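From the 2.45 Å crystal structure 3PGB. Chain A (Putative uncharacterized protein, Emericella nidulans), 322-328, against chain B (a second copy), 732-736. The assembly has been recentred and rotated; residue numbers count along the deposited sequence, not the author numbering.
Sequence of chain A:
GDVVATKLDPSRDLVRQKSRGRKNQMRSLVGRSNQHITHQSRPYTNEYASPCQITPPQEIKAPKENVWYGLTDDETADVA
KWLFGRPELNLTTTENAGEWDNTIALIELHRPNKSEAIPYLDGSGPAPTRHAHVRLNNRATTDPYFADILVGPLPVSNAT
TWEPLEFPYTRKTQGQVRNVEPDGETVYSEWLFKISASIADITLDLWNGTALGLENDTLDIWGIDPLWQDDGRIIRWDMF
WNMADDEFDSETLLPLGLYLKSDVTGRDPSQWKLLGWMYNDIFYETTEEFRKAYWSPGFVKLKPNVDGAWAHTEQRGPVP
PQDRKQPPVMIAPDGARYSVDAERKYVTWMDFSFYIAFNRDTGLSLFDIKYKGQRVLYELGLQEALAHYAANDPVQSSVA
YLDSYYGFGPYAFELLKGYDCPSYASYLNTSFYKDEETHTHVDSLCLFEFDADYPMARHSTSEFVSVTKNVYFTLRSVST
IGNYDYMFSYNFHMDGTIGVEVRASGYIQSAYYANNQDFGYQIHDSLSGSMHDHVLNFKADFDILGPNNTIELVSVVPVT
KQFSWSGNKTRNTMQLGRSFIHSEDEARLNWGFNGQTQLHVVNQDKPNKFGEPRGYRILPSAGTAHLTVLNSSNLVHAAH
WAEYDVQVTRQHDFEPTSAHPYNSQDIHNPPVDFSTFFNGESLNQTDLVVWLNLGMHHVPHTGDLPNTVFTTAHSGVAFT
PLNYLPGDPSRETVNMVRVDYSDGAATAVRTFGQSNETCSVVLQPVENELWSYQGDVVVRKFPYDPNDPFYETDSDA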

# COMPACT_ATOMS: atom_id res chain seq x y z
N GLN A 322 -16.73 -23.87 -4.15
CA GLN A 322 -17.66 -22.78 -4.47
C GLN A 322 -17.17 -21.76 -5.50
O GLN A 322 -17.83 -20.76 -5.71
CB GLN A 322 -18.10 -22.05 -3.19
CG GLN A 322 -18.59 -22.96 -2.08
CD GLN A 322 -19.29 -22.19 -0.98
OE1 GLN A 322 -20.38 -21.68 -1.17
NE2 GLN A 322 -18.66 -22.11 0.19
N ASP A 323 -16.05 -22.01 -6.16
CA ASP A 323 -15.46 -20.99 -7.03
C ASP A 323 -16.23 -20.82 -8.34
O ASP A 323 -16.14 -19.77 -8.97
CB ASP A 323 -13.98 -21.26 -7.31
CG ASP A 323 -13.24 -20.03 -7.85
OD1 ASP A 323 -13.44 -18.92 -7.31
OD2 ASP A 323 -12.46 -20.17 -8.81
N ARG A 324 -17.00 -21.83 -8.73
CA ARG A 324 -17.82 -21.74 -9.94
C ARG A 324 -19.02 -20.81 -9.77
O ARG A 324 -19.62 -20.40 -10.77
CB ARG A 324 -18.29 -23.12 -10.42
CG ARG A 324 -17.15 -24.01 -10.93
CD ARG A 324 -17.57 -25.47 -11.05
NE ARG A 324 -16.41 -26.37 -11.12
CZ ARG A 324 -15.70 -26.61 -12.22
NH1 ARG A 324 -16.01 -26.02 -13.38
NH2 ARG A 324 -14.66 -27.45 -12.17
N LYS A 325 -19.39 -20.48 -8.54
CA LYS A 325 -20.41 -19.47 -8.29
C LYS A 325 -19.86 -18.09 -8.63
O LYS A 325 -18.65 -17.87 -8.62
CB LYS A 325 -20.83 -19.47 -6.82
CG LYS A 325 -21.64 -20.67 -6.36
CD LYS A 325 -21.73 -20.66 -4.84
CE LYS A 325 -22.70 -21.70 -4.29
NZ LYS A 325 -22.75 -21.64 -2.80
N GLN A 326 -20.76 -17.16 -8.95
CA GLN A 326 -20.38 -15.77 -9.25
C GLN A 326 -19.74 -15.06 -8.05
O GLN A 326 -20.33 -14.99 -6.97
CB GLN A 326 -21.58 -14.95 -9.74
CG GLN A 326 -21.49 -14.47 -11.19
CD GLN A 326 -20.91 -13.06 -11.32
OE1 GLN A 326 -19.71 -12.82 -11.08
NE2 GLN A 326 -21.76 -12.12 -11.73
N PRO A 327 -18.52 -14.53 -8.23
CA PRO A 327 -17.97 -13.67 -7.20
C PRO A 327 -18.69 -12.33 -7.16
O PRO A 327 -19.41 -12.00 -8.10
CB PRO A 327 -16.52 -13.48 -7.64
CG PRO A 327 -16.54 -13.68 -9.10
CD PRO A 327 -17.56 -14.74 -9.33
N PRO A 328 -18.50 -11.56 -6.08
CA PRO A 328 -19.11 -10.24 -6.01
C PRO A 328 -18.77 -9.40 -7.23
O PRO A 328 -17.72 -9.60 -7.86
CB PRO A 328 -18.48 -9.63 -4.76
CG PRO A 328 -18.19 -10.77 -3.91
CD PRO A 328 -17.77 -11.87 -4.84
N GLU B 732 -5.62 -21.70 -10.52
CA GLU B 732 -6.59 -22.76 -10.33
C GLU B 732 -8.02 -22.24 -10.30
O GLU B 732 -8.97 -23.02 -10.33
CB GLU B 732 -6.26 -23.57 -9.08
CG GLU B 732 -6.65 -22.92 -7.76
CD GLU B 732 -5.99 -23.60 -6.56
OE1 GLU B 732 -4.90 -24.20 -6.70
OE2 GLU B 732 -6.57 -23.51 -5.46
N THR B 733 -8.18 -20.92 -10.29
CA THR B 733 -9.52 -20.32 -10.34
C THR B 733 -10.17 -20.44 -11.73
O THR B 733 -9.50 -20.34 -12.77
CB THR B 733 -9.50 -18.84 -9.91
OG1 THR B 733 -10.84 -18.39 -9.69
CG2 THR B 733 -8.83 -17.96 -10.97
N VAL B 734 -11.48 -20.67 -11.72
CA VAL B 734 -12.30 -20.62 -12.94
C VAL B 734 -12.60 -19.17 -13.36
O VAL B 734 -12.92 -18.91 -14.53
CB VAL B 734 -13.65 -21.39 -12.77
CG1 VAL B 734 -13.40 -22.89 -12.53
CG2 VAL B 734 -14.50 -20.80 -11.65
N ASN B 735 -12.47 -18.23 -12.44
CA ASN B 735 -12.86 -16.84 -12.70
C ASN B 735 -11.77 -16.05 -13.44
O ASN B 735 -11.30 -15.01 -13.00
CB ASN B 735 -13.29 -16.17 -11.40
CG ASN B 735 -14.49 -16.85 -10.78
OD1 ASN B 735 -14.35 -17.66 -9.87
ND2 ASN B 735 -15.67 -16.58 -11.31
N MET B 736 -11.41 -16.59 -14.60
CA MET B 736 -10.43 -16.01 -15.50
C MET B 736 -10.99 -16.16 -16.91
O MET B 736 -11.99 -16.84 -17.12
CB MET B 736 -9.11 -16.75 -15.39
CG MET B 736 -9.22 -18.26 -15.61
SD MET B 736 -7.63 -19.07 -15.79
CE MET B 736 -6.99 -18.20 -17.23

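Neither stretch pairs with the other as a strand. In chain A, Gln A322 to Lys A325 form a type I beta turn, closed by a hydrogen bond from Lys A325 N to Gln A322 O (3.2 Å). The chain B stretch runs past it as largely irregular backbone, and the nearest CA atoms, those of Arg A324 and Val B734, lie 6.4 Å apart. Together the stretches bury 274 Å², both sides summed.

The contact centres on Asp A323, whose CA-to-CB bond points toward chain B. With chi1 in t, its carboxylate reaches two donors at once: OD2 accepts hydrogen bonds from Thr B733 OG1 (2.6 Å) and from the backbone Val B734 N (3.1 Å). A carboxylate suits this buried site, since one oxygen can accept from a hydroxyl and an amide together. Thr B733 OG1 plays a double part, also accepting a hydrogen bond from Asn B735 N (3.2 Å), which braces the loop presenting these donors.

Around this polar centre the rest is van der Waals packing, much of it from the methyl groups of Val B734. Val B734 CG2 lies 3.9 Å from Arg A324 CA, while Val B734 CG1 covers one face of the guanidinium, 4.2 Å from Arg A324 NH1; a compact branched side chain can thus touch both backbone and side chain of the turn. The buried Pro A327 ring, with no amide hydrogen to satisfy, packs against the side chain of Asn B735, whose modelled amide probably needs turning over, leaving its polar contacts with Asp A323 open.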